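Side-chain contacts in probable M18 family aminopeptidase 1 (Thermotoga maritima, PDB 2GLF), which is probably a metal-dependent aminopeptidase of the M18 family, cleaving residues from the amino ends of peptides: residues K31-T36 with S95-F100; K41-E46 with T256-L261; V64-R69 with A290-K295; F274-E279 with G284-K289. All coordinates share one frame; numbering follows the deposited sequence.

Contact 1. Residues K31-T36 with S95-F100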
# COMPACT_ATOMS: atom_id res chain seq x y z
N LYS A 31 0.23 -48.51 2.73
CA LYS A 31 0.68 -47.12 2.65
C LYS A 31 0.48 -46.55 1.26
O LYS A 31 0.30 -45.34 1.08
CB LYS A 31 2.16 -47.00 3.02
CG LYS A 31 2.50 -47.22 4.48
CD LYS A 31 2.65 -48.68 4.80
CE LYS A 31 3.56 -48.88 6.00
NZ LYS A 31 4.94 -48.37 5.74
N THR A 32 0.52 -47.42 0.26
CA THR A 32 0.36 -47.00 -1.12
C THR A 32 -0.81 -47.77 -1.73
O THR A 32 -1.22 -48.78 -1.17
CB THR A 32 1.63 -47.28 -1.92
OG1 THR A 32 1.82 -48.69 -2.06
CG2 THR A 32 2.83 -46.70 -1.19
N GLU A 33 -1.33 -47.29 -2.86
CA GLU A 33 -2.46 -47.95 -3.49
C GLU A 33 -2.11 -49.34 -4.01
O GLU A 33 -2.94 -50.24 -4.00
CB GLU A 33 -3.06 -47.09 -4.62
CG GLU A 33 -2.23 -47.01 -5.88
CD GLU A 33 -0.98 -46.18 -5.72
OE1 GLU A 33 -0.16 -46.14 -6.67
OE2 GLU A 33 -0.81 -45.57 -4.65
N ARG A 34 -0.87 -49.52 -4.47
CA ARG A 34 -0.46 -50.82 -4.97
C ARG A 34 -0.39 -51.79 -3.79
O ARG A 34 -0.65 -52.99 -3.95
CB ARG A 34 0.91 -50.73 -5.65
CG ARG A 34 0.97 -49.67 -6.73
CD ARG A 34 2.38 -49.51 -7.28
NE ARG A 34 2.64 -50.48 -8.33
CZ ARG A 34 2.65 -50.19 -9.63
NH1 ARG A 34 2.42 -48.95 -10.03
NH2 ARG A 34 2.88 -51.15 -10.52
N MSE A 35 -0.05 -51.27 -2.62
CA MSE A 35 0.06 -52.09 -1.42
C MSE A 35 -1.31 -52.45 -0.87
O MSE A 35 -1.54 -53.58 -0.42
CB MSE A 35 0.87 -51.37 -0.35
CG MSE A 35 2.30 -51.86 -0.20
SE MSE A 35 3.41 -50.67 0.85
CE MSE A 35 4.16 -49.71 -0.63
N THR A 36 -2.23 -51.48 -0.88
CA THR A 36 -3.56 -51.73 -0.35
C THR A 36 -4.24 -52.79 -1.20
O THR A 36 -4.85 -53.71 -0.67
CB THR A 36 -4.42 -50.46 -0.35
OG1 THR A 36 -3.65 -49.37 0.17
CG2 THR A 36 -5.66 -50.65 0.52
N SER A 95 -3.61 -41.91 -1.60
CA SER A 95 -3.53 -40.87 -0.58
C SER A 95 -2.45 -39.85 -0.89
O SER A 95 -1.46 -40.17 -1.55
CB SER A 95 -3.21 -41.49 0.78
OG SER A 95 -4.31 -42.21 1.29
N PRO A 96 -2.63 -38.60 -0.44
CA PRO A 96 -1.59 -37.61 -0.73
C PRO A 96 -0.22 -38.19 -0.37
O PRO A 96 -0.07 -38.89 0.64
CB PRO A 96 -2.01 -36.42 0.13
CG PRO A 96 -3.51 -36.47 0.01
CD PRO A 96 -3.80 -37.96 0.20
N ARG A 97 0.77 -37.91 -1.20
CA ARG A 97 2.12 -38.42 -0.99
C ARG A 97 3.11 -37.58 -1.78
O ARG A 97 2.82 -36.45 -2.18
CB ARG A 97 2.18 -39.86 -1.49
CG ARG A 97 1.68 -40.00 -2.93
CD ARG A 97 1.65 -41.45 -3.38
NE ARG A 97 0.45 -41.78 -4.16
CZ ARG A 97 0.32 -41.57 -5.47
NH1 ARG A 97 1.31 -41.03 -6.17
NH2 ARG A 97 -0.81 -41.91 -6.08
N LEU A 98 4.29 -38.16 -2.00
CA LEU A 98 5.33 -37.53 -2.80
C LEU A 98 5.80 -38.61 -3.77
O LEU A 98 5.98 -39.76 -3.37
CB LEU A 98 6.51 -37.09 -1.92
CG LEU A 98 6.30 -36.06 -0.81
CD1 LEU A 98 7.62 -35.85 -0.07
CD2 LEU A 98 5.81 -34.74 -1.40
N ASP A 99 5.97 -38.26 -5.04
CA ASP A 99 6.43 -39.21 -6.04
C ASP A 99 7.83 -38.85 -6.53
O ASP A 99 8.10 -37.68 -6.79
CB ASP A 99 5.52 -39.23 -7.27
CG ASP A 99 4.13 -39.79 -6.99
OD1 ASP A 99 3.97 -40.57 -6.03
OD2 ASP A 99 3.21 -39.45 -7.77
N PHE A 100 8.70 -39.84 -6.65
CA PHE A 100 10.04 -39.60 -7.17
C PHE A 100 9.82 -39.13 -8.61
O PHE A 100 8.97 -39.68 -9.32
CB PHE A 100 10.83 -40.93 -7.23
CG PHE A 100 11.63 -41.25 -5.99
CD1 PHE A 100 11.27 -40.75 -4.74
CD2 PHE A 100 12.72 -42.11 -6.08
CE1 PHE A 100 11.99 -41.09 -3.61
CE2 PHE A 100 13.44 -42.46 -4.95
CZ PHE A 100 13.07 -41.95 -3.71
O HOH W 1 -0.55 -43.34 -0.74
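Glu33 and Arg97 form a long, buried salt bridge where the first turn of helix 33-45 faces the start of strand 97-108. Glu33 OE2 lies 3.9 Å from Arg97 NH2. The two side chains cross at about a right angle, and their carboxylate and guanidinium planes are 34° apart. The oxygen sits well out of the guanidinium plane, so no N-H points at it. Glu33 CG stands between its backbone N and carbonyl carbon (chi1 73°), and the bend at chi2 brings the carboxylate nearer the strand. Within its own strand Arg97 makes a directed bond: NH1 donates to the syn lone pair of Asp99 OD1 at 2.7 Å, close to the guanidinium plane. Glu226 is a further salt-bridge partner of Arg97, and Asp99 in turn pairs with Lys362 of a second subunit. Thr32 is the N-cap; its OG1 accepts from the backbone N of Met35 (modelled as selenomethionine) at 3.2 Å, at the start of the turn that carries Glu33. A water donates to Lys31 O and, weakly, to Ser95 O. Glu33, Arg97 and Asp99 thus form a buried salt-bridge network, joining a helix beside the mixed sheet to the antiparallel sheet of this M18 protein.

Contact 2. Residues K41-E46 with T256-L261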
# COMPACT_ATOMS: atom_id res chain seq x y z
N LYS A 41 -6.53 -58.02 -1.90
CA LYS A 41 -6.65 -59.24 -2.69
C LYS A 41 -6.40 -60.43 -1.78
O LYS A 41 -7.19 -61.38 -1.77
CB LYS A 41 -5.65 -59.25 -3.84
CG LYS A 41 -5.79 -60.46 -4.75
CD LYS A 41 -4.80 -60.43 -5.91
CE LYS A 41 -4.98 -61.64 -6.84
NZ LYS A 41 -4.75 -62.93 -6.14
N ARG A 42 -5.31 -60.39 -1.02
CA ARG A 42 -4.97 -61.46 -0.09
C ARG A 42 -6.16 -61.79 0.79
O ARG A 42 -6.56 -62.95 0.90
CB ARG A 42 -3.78 -61.05 0.79
CG ARG A 42 -3.64 -61.87 2.06
CD ARG A 42 -2.59 -61.30 2.98
NE ARG A 42 -2.94 -61.53 4.38
CZ ARG A 42 -3.94 -60.93 5.01
NH1 ARG A 42 -4.69 -60.05 4.37
NH2 ARG A 42 -4.19 -61.20 6.28
N ILE A 43 -6.72 -60.77 1.43
CA ILE A 43 -7.88 -60.94 2.30
C ILE A 43 -9.00 -61.60 1.51
O ILE A 43 -9.71 -62.47 2.02
CB ILE A 43 -8.37 -59.57 2.82
CG1 ILE A 43 -7.38 -59.03 3.85
CG2 ILE A 43 -9.78 -59.70 3.40
CD1 ILE A 43 -7.71 -57.64 4.33
N LEU A 44 -9.16 -61.17 0.26
CA LEU A 44 -10.19 -61.72 -0.61
C LEU A 44 -9.86 -63.14 -1.07
O LEU A 44 -10.76 -63.93 -1.34
CB LEU A 44 -10.40 -60.82 -1.83
CG LEU A 44 -11.11 -59.48 -1.59
CD1 LEU A 44 -11.20 -58.70 -2.90
CD2 LEU A 44 -12.51 -59.74 -1.02
N ASP A 45 -8.58 -63.47 -1.18
CA ASP A 45 -8.21 -64.80 -1.60
C ASP A 45 -8.61 -65.79 -0.53
O ASP A 45 -9.01 -66.91 -0.83
CB ASP A 45 -6.73 -64.88 -1.94
CG ASP A 45 -6.42 -64.20 -3.26
OD1 ASP A 45 -7.27 -64.29 -4.18
OD2 ASP A 45 -5.34 -63.60 -3.40
N GLU A 46 -8.51 -65.38 0.74
CA GLU A 46 -8.99 -66.21 1.83
C GLU A 46 -10.47 -65.84 1.67
O GLU A 46 -10.85 -65.32 0.62
CB GLU A 46 -8.50 -65.71 3.18
CG GLU A 46 -7.02 -65.43 3.25
CD GLU A 46 -6.62 -64.88 4.60
OE1 GLU A 46 -7.21 -63.87 5.03
OE2 GLU A 46 -5.71 -65.45 5.23
N THR A 256 -13.33 -50.65 6.36
CA THR A 256 -14.65 -50.88 6.94
C THR A 256 -15.60 -51.50 5.93
O THR A 256 -16.42 -52.35 6.29
CB THR A 256 -15.27 -49.57 7.48
OG1 THR A 256 -15.13 -48.52 6.51
CG2 THR A 256 -14.61 -49.16 8.79
N ALA A 257 -15.50 -51.09 4.67
CA ALA A 257 -16.36 -51.64 3.63
C ALA A 257 -15.93 -53.07 3.30
O ALA A 257 -16.77 -53.94 3.07
CB ALA A 257 -16.29 -50.78 2.38
N LEU A 258 -14.62 -53.31 3.28
CA LEU A 258 -14.11 -54.64 3.00
C LEU A 258 -14.65 -55.60 4.06
O LEU A 258 -15.18 -56.67 3.75
CB LEU A 258 -12.58 -54.65 3.06
CG LEU A 258 -11.82 -55.67 2.22
CD1 LEU A 258 -10.50 -55.96 2.91
CD2 LEU A 258 -12.61 -56.96 2.06
N ARG A 259 -14.52 -55.21 5.33
CA ARG A 259 -14.99 -56.04 6.42
C ARG A 259 -16.50 -56.24 6.38
O ARG A 259 -17.00 -57.29 6.76
CB ARG A 259 -14.57 -55.44 7.77
CG ARG A 259 -13.06 -55.53 8.03
CD ARG A 259 -12.61 -56.98 8.18
NE ARG A 259 -13.23 -57.58 9.35
CZ ARG A 259 -12.93 -57.26 10.60
NH1 ARG A 259 -12.00 -56.35 10.84
NH2 ARG A 259 -13.58 -57.82 11.60
N ALA A 260 -17.23 -55.22 5.92
CA ALA A 260 -18.68 -55.32 5.83
C ALA A 260 -19.02 -56.31 4.72
O ALA A 260 -19.83 -57.22 4.91
CB ALA A 260 -19.28 -53.96 5.52
N LEU A 261 -18.40 -56.13 3.56
CA LEU A 261 -18.62 -57.01 2.41
C LEU A 261 -18.47 -58.46 2.81
O LEU A 261 -19.30 -59.29 2.47
CB LEU A 261 -17.62 -56.71 1.29
CG LEU A 261 -17.70 -57.64 0.07
CD1 LEU A 261 -19.02 -57.40 -0.64
CD2 LEU A 261 -16.54 -57.41 -0.89
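Helices 33-45 and 248-263 pack side by side here, with Leu258 of one set against Ile43 and Leu44 of the other. The contact is wholly apolar. Leu258 points toward helix 33-45. Its CD1 lies against Ile43, 3.6 Å from Ile43 CD1 and 3.8 Å from Ile43 CG2. Leu258 CD2 sits between Leu44 CD2 and Ile43 CG2, 4.2 Å from each. The side chains cross obliquely in both pairs. The fork of Leu258 spans the consecutive Ile43 and Leu44. Ile43 has CG2 anti to its backbone N and CG1 beside that N (chi1 -72°), and this presents CG2 and CD1 together to Leu258 CD1. The two helices belong to a helical layer on the large mixed sheet of the alpha/beta fold. Leu44 and Leu261 both touch Ala75 of strand 73-77, and Phe26 of helix 13-29 packs on Ile43. An alanine in place of Leu258 would keep CB but remove both methyl branches, and is likely to leave Ile43 and Leu44 without their apolar partner and open a gap between the helices. The nearest CA atoms of the two segments, Leu44 CA and Leu258 CA, are 8.9 Å apart. Away from the interface, Lys41 NZ makes a salt bridge of 2.9 Å to Asp45 OD2, one turn along the same helix.

Contact 3. Residues V64-R69 with A290-K295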
# COMPACT_ATOMS: atom_id res chain seq x y z
N VAL A 64 -16.71 -62.90 -6.55
CA VAL A 64 -15.60 -62.52 -7.40
C VAL A 64 -14.99 -61.16 -7.13
O VAL A 64 -15.49 -60.38 -6.33
CB VAL A 64 -16.03 -62.53 -8.87
CG1 VAL A 64 -16.45 -63.94 -9.28
CG2 VAL A 64 -17.17 -61.55 -9.06
N TYR A 65 -13.89 -60.89 -7.83
CA TYR A 65 -13.21 -59.62 -7.73
C TYR A 65 -12.34 -59.41 -8.95
O TYR A 65 -11.79 -60.36 -9.51
CB TYR A 65 -12.35 -59.56 -6.46
CG TYR A 65 -11.14 -60.46 -6.45
CD1 TYR A 65 -10.06 -60.22 -7.31
CD2 TYR A 65 -11.07 -61.55 -5.59
CE1 TYR A 65 -8.94 -61.05 -7.31
CE2 TYR A 65 -9.95 -62.39 -5.58
CZ TYR A 65 -8.89 -62.14 -6.45
OH TYR A 65 -7.81 -63.00 -6.47
N ALA A 66 -12.22 -58.16 -9.38
CA ALA A 66 -11.41 -57.83 -10.53
C ALA A 66 -10.38 -56.80 -10.10
O ALA A 66 -10.72 -55.79 -9.48
CB ALA A 66 -12.28 -57.26 -11.63
N VAL A 67 -9.11 -57.06 -10.42
CA VAL A 67 -8.03 -56.14 -10.09
C VAL A 67 -7.81 -55.35 -11.37
O VAL A 67 -7.62 -55.94 -12.42
CB VAL A 67 -6.74 -56.90 -9.75
CG1 VAL A 67 -5.64 -55.91 -9.37
CG2 VAL A 67 -7.00 -57.88 -8.62
N ASN A 68 -7.86 -54.02 -11.30
CA ASN A 68 -7.66 -53.22 -12.50
C ASN A 68 -6.22 -53.33 -12.99
O ASN A 68 -5.92 -54.15 -13.86
CB ASN A 68 -8.03 -51.76 -12.25
CG ASN A 68 -8.00 -50.92 -13.52
OD1 ASN A 68 -8.64 -49.87 -13.60
ND2 ASN A 68 -7.24 -51.38 -14.51
N ARG A 69 -5.32 -52.51 -12.45
CA ARG A 69 -3.93 -52.60 -12.88
C ARG A 69 -2.99 -52.65 -11.68
O ARG A 69 -1.89 -52.09 -11.71
CB ARG A 69 -3.57 -51.42 -13.78
CG ARG A 69 -4.15 -51.51 -15.20
CD ARG A 69 -3.70 -50.31 -16.02
NE ARG A 69 -4.12 -50.36 -17.43
CZ ARG A 69 -5.38 -50.37 -17.84
NH1 ARG A 69 -6.38 -50.35 -16.97
NH2 ARG A 69 -5.65 -50.37 -19.14
N ALA A 290 -13.73 -44.48 -15.37
CA ALA A 290 -12.59 -45.09 -16.05
C ALA A 290 -12.97 -46.36 -16.80
O ALA A 290 -12.11 -47.17 -17.15
CB ALA A 290 -11.48 -45.40 -15.06
N ARG A 291 -14.27 -46.55 -17.02
CA ARG A 291 -14.78 -47.71 -17.74
C ARG A 291 -14.68 -49.01 -16.95
O ARG A 291 -15.60 -49.81 -16.96
CB ARG A 291 -14.06 -47.87 -19.09
CG ARG A 291 -14.78 -48.81 -20.05
CD ARG A 291 -14.12 -48.83 -21.42
NE ARG A 291 -14.88 -49.62 -22.38
CZ ARG A 291 -16.01 -49.22 -22.95
NH1 ARG A 291 -16.51 -48.02 -22.68
NH2 ARG A 291 -16.65 -50.01 -23.80
N PHE A 292 -13.56 -49.20 -16.27
CA PHE A 292 -13.32 -50.39 -15.45
C PHE A 292 -14.56 -50.85 -14.66
O PHE A 292 -14.89 -52.04 -14.62
CB PHE A 292 -12.18 -50.09 -14.47
CG PHE A 292 -12.04 -51.11 -13.38
CD1 PHE A 292 -11.78 -52.44 -13.68
CD2 PHE A 292 -12.14 -50.72 -12.04
CE1 PHE A 292 -11.63 -53.38 -12.66
CE2 PHE A 292 -11.98 -51.65 -11.02
CZ PHE A 292 -11.73 -52.98 -11.33
N TYR A 293 -15.22 -49.89 -14.03
CA TYR A 293 -16.42 -50.13 -13.23
C TYR A 293 -17.55 -50.77 -14.03
O TYR A 293 -18.15 -51.75 -13.59
CB TYR A 293 -16.87 -48.82 -12.62
CG TYR A 293 -18.26 -48.81 -12.03
CD1 TYR A 293 -18.66 -49.80 -11.14
CD2 TYR A 293 -19.14 -47.78 -12.33
CE1 TYR A 293 -19.93 -49.76 -10.54
CE2 TYR A 293 -20.40 -47.72 -11.74
CZ TYR A 293 -20.79 -48.71 -10.85
OH TYR A 293 -22.02 -48.63 -10.24
N LEU A 294 -17.85 -50.22 -15.20
CA LEU A 294 -18.91 -50.78 -16.02
C LEU A 294 -18.43 -52.03 -16.75
O LEU A 294 -19.22 -52.93 -17.04
CB LEU A 294 -19.42 -49.74 -17.00
CG LEU A 294 -20.08 -48.55 -16.31
CD1 LEU A 294 -20.81 -47.72 -17.36
CD2 LEU A 294 -21.06 -49.03 -15.24
N LYS A 295 -17.14 -52.07 -17.04
CA LYS A 295 -16.56 -53.22 -17.72
C LYS A 295 -16.67 -54.41 -16.77
O LYS A 295 -16.79 -55.55 -17.21
CB LYS A 295 -15.10 -52.96 -18.06
CG LYS A 295 -14.35 -54.19 -18.53
CD LYS A 295 -12.98 -53.82 -19.06
CE LYS A 295 -12.07 -55.02 -19.06
NZ LYS A 295 -11.78 -55.49 -17.68
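Phe292 lays its ring against Ala66 and Asn68, joining the first turn of helix 292-303 to strand 64-67. In this three-layer alpha/beta/alpha sandwich the strand lies near one margin of the large mixed sheet. Val67 points away from Phe292 and touches Val37 of helix 33-45, so the two helices cover opposite faces of the strand. CB of Phe292 lies beside the amide end of Asn68. CG comes next, 4.0 Å from Asn68 CG. Here the amide and ring planes are 30° apart, so the amide slants over this part of the ring. Asn68 CB lies over the ring centre, 3.9 Å from the centroid and only 6° off the ring normal, a CH-pi contact made over the face. Asn68 CG is anti to the backbone N (chi1 -173°), which turns the amide from the middle of the ring back toward Phe292 CB. Further out, CE1 meets the methyl CB of Ala66 at 4.1 Å. A serine in place of Phe292 would remove the whole ring, and would probably leave Asn68 CB without its CH-pi partner and open a gap between strand and helix. The surroundings also reach another chain: Arg69 forms a salt bridge with Asp413 of the second subunit, and Arg291 with Glu310 and Asp314 of that subunit. At the tip of the ring, CZ meets the carbonyl oxygen Ala66 O edge-on, near the ring plane, at 3.5 Å.

Contact 4. Residues F274-E279 with G284-K289. With MN (manganese (II) ion), chain F.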
# COMPACT_ATOMS: atom_id res chain seq x y z
N PHE A 274 -12.72 -50.27 -5.19
CA PHE A 274 -11.64 -49.45 -4.67
C PHE A 274 -10.90 -48.74 -5.79
O PHE A 274 -10.25 -49.39 -6.61
CB PHE A 274 -10.69 -50.34 -3.89
CG PHE A 274 -11.32 -51.02 -2.70
CD1 PHE A 274 -11.09 -52.36 -2.45
CD2 PHE A 274 -12.10 -50.30 -1.81
CE1 PHE A 274 -11.63 -52.97 -1.33
CE2 PHE A 274 -12.64 -50.91 -0.69
CZ PHE A 274 -12.41 -52.25 -0.44
N PHE A 275 -10.99 -47.42 -5.83
CA PHE A 275 -10.32 -46.66 -6.88
C PHE A 275 -9.03 -45.98 -6.47
O PHE A 275 -8.73 -45.81 -5.30
CB PHE A 275 -11.26 -45.61 -7.46
CG PHE A 275 -12.50 -46.19 -8.09
CD1 PHE A 275 -13.66 -46.34 -7.35
CD2 PHE A 275 -12.49 -46.58 -9.43
CE1 PHE A 275 -14.81 -46.87 -7.93
CE2 PHE A 275 -13.64 -47.11 -10.02
CZ PHE A 275 -14.80 -47.25 -9.27
N ASP A 276 -8.27 -45.59 -7.49
CA ASP A 276 -6.99 -44.91 -7.34
C ASP A 276 -7.17 -43.57 -8.08
O ASP A 276 -8.13 -43.41 -8.83
CB ASP A 276 -5.90 -45.81 -7.98
CG ASP A 276 -4.66 -45.06 -8.47
OD1 ASP A 276 -4.38 -45.16 -9.69
OD2 ASP A 276 -3.95 -44.41 -7.67
N LYS A 277 -6.30 -42.60 -7.83
CA LYS A 277 -6.39 -41.30 -8.51
C LYS A 277 -7.49 -40.34 -8.06
O LYS A 277 -7.67 -39.29 -8.67
CB LYS A 277 -6.52 -41.51 -10.03
CG LYS A 277 -5.20 -41.55 -10.80
CD LYS A 277 -4.24 -42.56 -10.22
CE LYS A 277 -3.00 -42.75 -11.08
NZ LYS A 277 -2.13 -41.55 -11.11
N GLU A 278 -8.24 -40.66 -7.00
CA GLU A 278 -9.29 -39.74 -6.57
C GLU A 278 -8.69 -38.43 -6.08
O GLU A 278 -9.22 -37.36 -6.38
CB GLU A 278 -10.13 -40.36 -5.45
CG GLU A 278 -9.96 -39.67 -4.10
CD GLU A 278 -10.78 -38.41 -3.95
OE1 GLU A 278 -10.59 -37.70 -2.93
OE2 GLU A 278 -11.62 -38.13 -4.83
N GLU A 279 -7.60 -38.53 -5.32
CA GLU A 279 -6.93 -37.35 -4.77
C GLU A 279 -6.42 -36.37 -5.82
O GLU A 279 -5.88 -35.32 -5.46
CB GLU A 279 -5.74 -37.78 -3.88
CG GLU A 279 -6.10 -38.46 -2.56
CD GLU A 279 -6.86 -37.56 -1.59
OE1 GLU A 279 -6.99 -36.35 -1.86
OE2 GLU A 279 -7.31 -38.06 -0.55
N GLY A 284 -7.58 -41.23 -15.34
CA GLY A 284 -6.71 -42.37 -15.57
C GLY A 284 -7.42 -43.69 -15.80
O GLY A 284 -8.65 -43.76 -15.76
N ASN A 285 -6.63 -44.74 -16.06
CA ASN A 285 -7.14 -46.09 -16.29
C ASN A 285 -7.98 -46.53 -15.11
O ASN A 285 -9.02 -47.17 -15.27
CB ASN A 285 -5.97 -47.05 -16.46
CG ASN A 285 -5.13 -46.70 -17.64
OD1 ASN A 285 -5.60 -46.71 -18.78
ND2 ASN A 285 -3.87 -46.37 -17.39
N THR A 286 -7.50 -46.20 -13.92
CA THR A 286 -8.23 -46.54 -12.72
C THR A 286 -8.94 -45.27 -12.25
O THR A 286 -8.86 -44.23 -12.89
CB THR A 286 -7.32 -47.05 -11.60
OG1 THR A 286 -7.50 -46.23 -10.44
CG2 THR A 286 -5.85 -47.04 -12.04
N GLY A 287 -9.63 -45.36 -11.13
CA GLY A 287 -10.34 -44.20 -10.64
C GLY A 287 -11.77 -44.23 -11.16
O GLY A 287 -12.03 -44.84 -12.20
N ALA A 288 -12.70 -43.62 -10.43
CA ALA A 288 -14.09 -43.59 -10.86
C ALA A 288 -14.07 -42.97 -12.24
O ALA A 288 -13.15 -42.22 -12.56
CB ALA A 288 -14.91 -42.76 -9.90
N LYS A 289 -15.05 -43.26 -13.08
CA LYS A 289 -15.03 -42.67 -14.41
C LYS A 289 -13.79 -43.17 -15.14
O LYS A 289 -12.90 -42.40 -15.48
CB LYS A 289 -14.99 -41.14 -14.26
CG LYS A 289 -14.70 -40.37 -15.53
CD LYS A 289 -13.54 -39.41 -15.31
CE LYS A 289 -13.82 -38.41 -14.20
NZ LYS A 289 -12.75 -37.39 -14.11
MN MN F . -8.51 -36.63 0.29
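Asp276 and Thr286 cross at a slant, and the Thr286 hydroxyl is the polar link between strand end and loop. OG1 accepts from Asp276 N at 3.1 Å; the bond is weak, with an N-H...O angle of 133°. The same hydroxyl donates weakly to Asp276 OD1 at 3.4 Å. Asp276 CG stands anti to the backbone N (chi1 154°), which brings the carboxylate alongside the threonine branch, and OD1 lies 3.3 Å from Thr286 CG2. Phe275 is turned the other way, onto the next part of the loop. Ala288 CA lies over one face of its ring, toward the rim. Phe407 meets this ring with the planes at about 65°. Between the two side chains runs Gly287, at backbone angles that suit a residue without a side chain. Three residues beyond Asp276, Glu279 binds the manganese ion. Its OE2 is 2.0 Å from the metal, and OE1 is farther, at 2.6 Å. Asp249 and His425 complete the protein ligands of this ion, and Asp249 also binds a second manganese with His92 and Asp326. This aspartate-bridged two-metal centre is the characteristic site of the zinc exopeptidase clan, here occupied by manganese.

How the contacts relate
From the N terminus, contact 1 opens first and closes its loop at 95-100. Contact 2 starts within that loop, on the same helix 33-45, but closes only at 256-261. Contact 3 also starts inside the loop of contact 1, on strand 64-67, and closes last, at 290-295. Contacts 1, 2 and 3 cross one another. Contact 4 follows contacts 1 and 2 in series and is nested inside the loop of contact 3. Asp45 OD1 and Tyr65 OH, 2.7 Å apart, join contacts 2 and 3 by a probable hydrogen bond. Pro96 packs on Glu279, bringing contact 1 to contact 4. Together they tie helices on both faces of the mixed sheet to the metal-bearing loop and the antiparallel sheet.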